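Local structure of predicted protein (Acinetobacter sp. RUH2624, 4MEA) at residues A[128-133]-A[149-154]; A[264-269]-A[292-297]. The protein hydrolyses epoxides as a secreted enzyme of the Cif group, built on the alpha/beta hydrolase fold and probably acting as a virulence factor. All blocks are in the same frame, centred on the assembly; numbering follows the deposited sequence.

Interaction 1: A[128-133]-A[149-154]; sequences IYYVSH and GYIKKA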
loop_
_atom_site.group_PDB
_atom_site.type_symbol
_atom_site.label_atom_id
_atom_site.label_comp_id
_atom_site.label_asym_id
_atom_site.label_seq_id
_atom_site.Cartn_x
_atom_site.Cartn_y
_atom_site.Cartn_z
ATOM N N ILE A 128 8.487 -22.415 -29.445
ATOM C CA ILE A 128 9.221 -22.362 -28.188
ATOM C C ILE A 128 8.247 -22.549 -27.047
ATOM O O ILE A 128 7.032 -22.505 -27.245
ATOM C CB ILE A 128 9.907 -20.990 -27.981
ATOM C CG1 ILE A 128 8.849 -19.902 -27.743
ATOM C CG2 ILE A 128 10.822 -20.655 -29.161
ATOM C CD1 ILE A 128 9.412 -18.527 -27.419
ATOM N N TYR A 129 8.786 -22.761 -25.853
ATOM C CA TYR A 129 7.978 -22.756 -24.641
ATOM C C TYR A 129 8.274 -21.448 -23.910
ATOM O O TYR A 129 9.394 -20.939 -23.985
ATOM C CB TYR A 129 8.325 -23.951 -23.758
ATOM C CG TYR A 129 8.073 -25.297 -24.406
ATOM C CD1 TYR A 129 6.870 -25.574 -25.035
ATOM C CD2 TYR A 129 9.041 -26.291 -24.383
ATOM C CE1 TYR A 129 6.638 -26.806 -25.622
ATOM C CE2 TYR A 129 8.819 -27.524 -24.967
ATOM C CZ TYR A 129 7.614 -27.778 -25.586
ATOM O OH TYR A 129 7.387 -29.005 -26.170
ATOM N N TYR A 130 7.274 -20.915 -23.211
ATOM C CA TYR A 130 7.365 -19.603 -22.578
ATOM C C TYR A 130 6.986 -19.718 -21.097
ATOM O O TYR A 130 5.918 -20.230 -20.752
ATOM C CB TYR A 130 6.429 -18.623 -23.292
ATOM C CG TYR A 130 6.666 -17.156 -23.005
ATOM C CD1 TYR A 130 7.493 -16.394 -23.827
ATOM C CD2 TYR A 130 6.031 -16.516 -21.939
ATOM C CE1 TYR A 130 7.700 -15.039 -23.591
ATOM C CE2 TYR A 130 6.238 -15.150 -21.689
ATOM C CZ TYR A 130 7.071 -14.420 -22.526
ATOM O OH TYR A 130 7.288 -13.065 -22.306
ATOM N N VAL A 131 7.883 -19.260 -20.228
ATOM C CA VAL A 131 7.730 -19.424 -18.787
ATOM C C VAL A 131 7.915 -18.053 -18.142
ATOM O O VAL A 131 8.937 -17.391 -18.357
ATOM C CB VAL A 131 8.756 -20.451 -18.220
ATOM C CG1 VAL A 131 8.646 -20.567 -16.698
ATOM C CG2 VAL A 131 8.563 -21.822 -18.874
ATOM N N SER A 132 6.920 -17.622 -17.370
ATOM C CA SER A 132 6.898 -16.261 -16.834
ATOM C C SER A 132 6.612 -16.253 -15.326
ATOM O O SER A 132 5.922 -17.139 -14.829
ATOM C CB SER A 132 5.836 -15.456 -17.592
ATOM O OG SER A 132 5.607 -14.200 -16.998
ATOM N N HIS A 133 7.145 -15.258 -14.608
ATOM C CA HIS A 133 6.936 -15.138 -13.159
ATOM C C HIS A 133 6.724 -13.683 -12.737
ATOM O O HIS A 133 7.380 -12.787 -13.263
ATOM C CB HIS A 133 8.132 -15.730 -12.394
ATOM C CG HIS A 133 7.994 -15.675 -10.898
ATOM N ND1 HIS A 133 8.789 -14.875 -10.106
ATOM C CD2 HIS A 133 7.180 -16.349 -10.049
ATOM C CE1 HIS A 133 8.463 -15.046 -8.837
ATOM N NE2 HIS A 133 7.487 -15.933 -8.774
ATOM N N GLY A 149 1.101 -20.714 -31.200
ATOM C CA GLY A 149 1.667 -21.478 -32.297
ATOM C C GLY A 149 3.176 -21.315 -32.286
ATOM O O GLY A 149 3.903 -22.288 -32.104
ATOM N N TYR A 150 3.655 -20.087 -32.476
ATOM C CA TYR A 150 5.061 -19.811 -32.216
ATOM C C TYR A 150 5.339 -20.156 -30.753
ATOM O O TYR A 150 6.318 -20.836 -30.439
ATOM C CB TYR A 150 5.423 -18.361 -32.511
ATOM C CG TYR A 150 6.866 -18.035 -32.183
ATOM C CD1 TYR A 150 7.889 -18.325 -33.081
ATOM C CD2 TYR A 150 7.207 -17.455 -30.969
ATOM C CE1 TYR A 150 9.211 -18.039 -32.779
ATOM C CE2 TYR A 150 8.525 -17.167 -30.653
ATOM C CZ TYR A 150 9.522 -17.455 -31.559
ATOM O OH TYR A 150 10.831 -17.166 -31.237
ATOM N N ILE A 151 4.469 -19.686 -29.858
ATOM C CA ILE A 151 4.458 -20.186 -28.486
ATOM C C ILE A 151 3.611 -21.456 -28.463
ATOM O O ILE A 151 2.401 -21.414 -28.712
ATOM C CB ILE A 151 3.865 -19.166 -27.491
ATOM C CG1 ILE A 151 4.456 -17.771 -27.704
ATOM C CG2 ILE A 151 4.086 -19.639 -26.049
ATOM C CD1 ILE A 151 5.919 -17.640 -27.299
ATOM N N LYS A 152 4.252 -22.583 -28.174
ATOM C CA LYS A 152 3.577 -23.877 -28.187
ATOM C C LYS A 152 2.845 -24.154 -26.877
ATOM O O LYS A 152 1.743 -24.708 -26.874
ATOM C CB LYS A 152 4.591 -24.991 -28.457
ATOM C CG LYS A 152 3.971 -26.359 -28.675
ATOM C CD LYS A 152 5.028 -27.371 -29.078
ATOM C CE LYS A 152 4.406 -28.707 -29.438
ATOM N NZ LYS A 152 5.426 -29.655 -29.961
ATOM N N LYS A 153 3.486 -23.783 -25.770
ATOM C CA LYS A 153 2.923 -23.920 -24.429
ATOM C C LYS A 153 3.421 -22.763 -23.571
ATOM O O LYS A 153 4.535 -22.266 -23.778
ATOM C CB LYS A 153 3.359 -25.231 -23.781
ATOM C CG LYS A 153 2.984 -26.479 -24.554
ATOM C CD LYS A 153 3.489 -27.727 -23.852
ATOM C CE LYS A 153 3.055 -28.983 -24.594
ATOM N NZ LYS A 153 3.447 -30.216 -23.863
ATOM N N ALA A 154 2.613 -22.358 -22.597
ATOM C CA ALA A 154 2.936 -21.201 -21.760
ATOM C C ALA A 154 2.660 -21.472 -20.287
ATOM O O ALA A 154 1.646 -22.079 -19.941
ATOM C CB ALA A 154 2.151 -19.979 -22.216
#
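Ile128 and Lys152 tie the two strands together at their starts. Ile128 N donates to Tyr150 O at 2.9 Å, and Lys152 N donates almost straight to Ile128 O, also at 2.9 Å with 172° at the hydrogen. Further along, Tyr130 N reaches Lys153 O at 3.1 Å, and the Tyr130 backbone also bonds to Val155, while Lys153 N, buried by the contact, finds no partner. The backbone of Tyr129 is satisfied on its other side, by Pro60 and Val62. This is the parallel pairing of a beta-alpha-beta unit in the alpha/beta hydrolase sheet, helix 136-146 making the crossover. On the face of Ile128, Tyr130 and Ala154, Ile128 CD1 meets both Tyr150 CE2 and Ile151 CD1, each at 3.6 Å, branched aliphatics suiting this apolar layer against Ile119 of helix 108-123. The phenols there keep their polar ends bonded: Tyr130 OH to Ser140 OG, Tyr150 OH to Gly124 O. On the other face, Tyr129 has CG beside its backbone N (chi1 -61°), and its ring lies alongside Lys153, CE1 3.7 Å from CD. The lysine suits this place because its methylenes pack on the ring while NZ bonds the carbonyls of Phe322 and Leu323.

Interaction 2: A[264-269]-A[292-297]; sequences TIPSMA and PAQYTA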
loop_
_atom_site.group_PDB
_atom_site.type_symbol
_atom_site.label_atom_id
_atom_site.label_comp_id
_atom_site.label_asym_id
_atom_site.label_seq_id
_atom_site.Cartn_x
_atom_site.Cartn_y
_atom_site.Cartn_z
ATOM N N THR A 264 -5.571 -20.824 -26.442
ATOM C CA THR A 264 -5.986 -22.071 -27.082
ATOM C C THR A 264 -4.842 -23.086 -27.107
ATOM O O THR A 264 -5.014 -24.215 -27.553
ATOM C CB THR A 264 -6.487 -21.831 -28.528
ATOM O OG1 THR A 264 -5.436 -21.259 -29.311
ATOM C CG2 THR A 264 -7.678 -20.868 -28.539
ATOM N N ILE A 265 -3.668 -22.669 -26.646
ATOM C CA ILE A 265 -2.545 -23.582 -26.477
ATOM C C ILE A 265 -2.567 -24.065 -25.034
ATOM O O ILE A 265 -3.189 -23.430 -24.178
ATOM C CB ILE A 265 -1.187 -22.885 -26.736
ATOM C CG1 ILE A 265 -0.956 -21.762 -25.724
ATOM C CG2 ILE A 265 -1.097 -22.355 -28.172
ATOM C CD1 ILE A 265 0.481 -21.211 -25.741
ATOM N N PRO A 266 -1.895 -25.193 -24.754
ATOM C CA PRO A 266 -1.828 -25.665 -23.372
ATOM C C PRO A 266 -1.177 -24.602 -22.488
ATOM O O PRO A 266 -0.192 -23.977 -22.890
ATOM C CB PRO A 266 -0.931 -26.903 -23.469
ATOM C CG PRO A 266 -1.065 -27.354 -24.907
ATOM C CD PRO A 266 -1.184 -26.089 -25.687
ATOM N N SER A 267 -1.731 -24.392 -21.302
ATOM C CA SER A 267 -1.185 -23.408 -20.382
ATOM C C SER A 267 -1.166 -23.964 -18.966
ATOM O O SER A 267 -1.894 -24.906 -18.644
ATOM C CB SER A 267 -1.996 -22.119 -20.435
ATOM O OG SER A 267 -3.329 -22.336 -20.010
ATOM N N MET A 268 -0.315 -23.389 -18.128
ATOM C CA MET A 268 -0.239 -23.783 -16.730
ATOM C C MET A 268 -0.185 -22.560 -15.826
ATOM O O MET A 268 0.506 -21.582 -16.139
ATOM C CB MET A 268 0.993 -24.663 -16.474
ATOM C CG MET A 268 1.190 -25.024 -14.995
ATOM S SD MET A 268 2.299 -26.421 -14.722
ATOM C CE MET A 268 3.861 -25.766 -15.306
ATOM N N ALA A 269 -0.934 -22.620 -14.724
ATOM C CA ALA A 269 -0.732 -21.738 -13.584
ATOM C C ALA A 269 0.063 -22.525 -12.555
ATOM O O ALA A 269 -0.363 -23.588 -12.107
ATOM C CB ALA A 269 -2.059 -21.281 -12.998
ATOM N N PRO A 292 -10.529 -26.027 -20.886
ATOM C CA PRO A 292 -10.026 -26.470 -19.582
ATOM C C PRO A 292 -9.184 -27.726 -19.701
ATOM O O PRO A 292 -8.373 -28.013 -18.824
ATOM C CB PRO A 292 -11.307 -26.793 -18.811
ATOM C CG PRO A 292 -12.348 -25.953 -19.440
ATOM C CD PRO A 292 -11.995 -25.891 -20.892
ATOM N N ALA A 293 -9.385 -28.479 -20.773
ATOM C CA ALA A 293 -8.645 -29.719 -20.956
ATOM C C ALA A 293 -7.172 -29.442 -21.231
ATOM O O ALA A 293 -6.323 -30.310 -21.042
ATOM C CB ALA A 293 -9.256 -30.551 -22.079
ATOM N N GLN A 294 -6.875 -28.227 -21.679
ATOM C CA GLN A 294 -5.494 -27.838 -21.980
ATOM C C GLN A 294 -4.796 -27.158 -20.799
ATOM O O GLN A 294 -3.598 -26.868 -20.860
ATOM C CB GLN A 294 -5.464 -26.882 -23.170
ATOM C CG GLN A 294 -5.942 -27.455 -24.479
ATOM C CD GLN A 294 -5.840 -26.433 -25.595
ATOM O OE1 GLN A 294 -6.527 -25.405 -25.579
ATOM N NE2 GLN A 294 -4.960 -26.698 -26.561
ATOM N N TYR A 295 -5.547 -26.915 -19.730
ATOM C CA TYR A 295 -5.080 -26.097 -18.608
ATOM C C TYR A 295 -4.643 -26.923 -17.395
ATOM O O TYR A 295 -5.402 -27.754 -16.884
ATOM C CB TYR A 295 -6.186 -25.119 -18.204
ATOM C CG TYR A 295 -5.892 -24.289 -16.971
ATOM C CD1 TYR A 295 -4.845 -23.376 -16.958
ATOM C CD2 TYR A 295 -6.674 -24.403 -15.827
ATOM C CE1 TYR A 295 -4.576 -22.608 -15.840
ATOM C CE2 TYR A 295 -6.418 -23.626 -14.702
ATOM C CZ TYR A 295 -5.361 -22.732 -14.717
ATOM O OH TYR A 295 -5.082 -21.954 -13.611
ATOM N N THR A 296 -3.416 -26.681 -16.940
ATOM C CA THR A 296 -2.878 -27.327 -15.748
ATOM C C THR A 296 -2.690 -26.300 -14.635
ATOM O O THR A 296 -2.171 -25.207 -14.862
ATOM C CB THR A 296 -1.519 -27.995 -16.034
ATOM O OG1 THR A 296 -1.692 -29.054 -16.978
ATOM C CG2 THR A 296 -0.915 -28.561 -14.758
ATOM N N ALA A 297 -3.110 -26.658 -13.430
ATOM C CA ALA A 297 -2.938 -25.800 -12.263
ATOM C C ALA A 297 -2.195 -26.567 -11.184
ATOM O O ALA A 297 -2.648 -27.621 -10.743
ATOM C CB ALA A 297 -4.288 -25.352 -11.737
#
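Tyr295 sets its ring beside Ser267 and Ala269, and this is the tight part of the contact. With CG anti to the backbone N (chi1 175°), the ring runs alongside the neighbouring strand, its CD1 and CE1 side nearest to it. Ser267 OG comes to the ring edge, close to its plane, 3.6 Å from Tyr295 CD1, whereas Ala269 CB approaches the phenol oxygen, Tyr295 OH, at 3.2 Å. Small residues suit these two positions because they leave room for a tyrosine whose OH goes on to hydrogen bond with Val281 O in helix 279-288. The backbones are just as closely joined: Thr296 N donates to Ser267 O at 2.9 Å with 170° at the hydrogen, and Ala269 N to Thr296 O at 2.9 Å. On the reverse face Met268 SD touches Thr296 CG2 at 3.9 Å, and the side chains of both residues also touch Phe322 of helix 307-323.

Toward Thr264 the strand pairing gives way to loop and the contact becomes more exposed to solvent. Ser267 N still bonds to Gln294 O, at 3.1 Å. Beyond it, the Gln294 side chain stretches past Pro266; NE2 is placed to donate to Thr264 O, but Gln294 OE1 lies 2.8 Å from that oxygen too, leaving this bond doubtful. Proline suits position 266 because it has no N-H to give, and the pairing begins only at Ser267 N; its CD packs 3.9 Å from Gln294 NE2. The whole is the last parallel strand pair of an alpha/beta hydrolase sheet, joined through helix 279-288 as a beta-alpha-beta crossover, with 295-300 at its edge.

Both interactions belong to one sheet and meet directly, since strands 151-157 and 267-272 are neighbours: Ala154 O lies 3.0 Å from Met268 N, a probable hydrogen bond, and Lys152 O packs on the Pro266 ring. Interaction 1 lies further inside the sheet and is largely buried; interaction 2 reaches the edge strand and is partly open. Their chemistry follows: interaction 1 packs isoleucines and tyrosines on one face and Tyr129 with lysine methylenes on the other, whereas interaction 2 combines small residues beside one tyrosine with a Met268-Thr296 contact on the other face and a polar, solvent-side end. Each pairs the strands of its own beta-alpha-beta unit, and helix 307-323 packs on Met268 and Thr296, its end bonding Lys153.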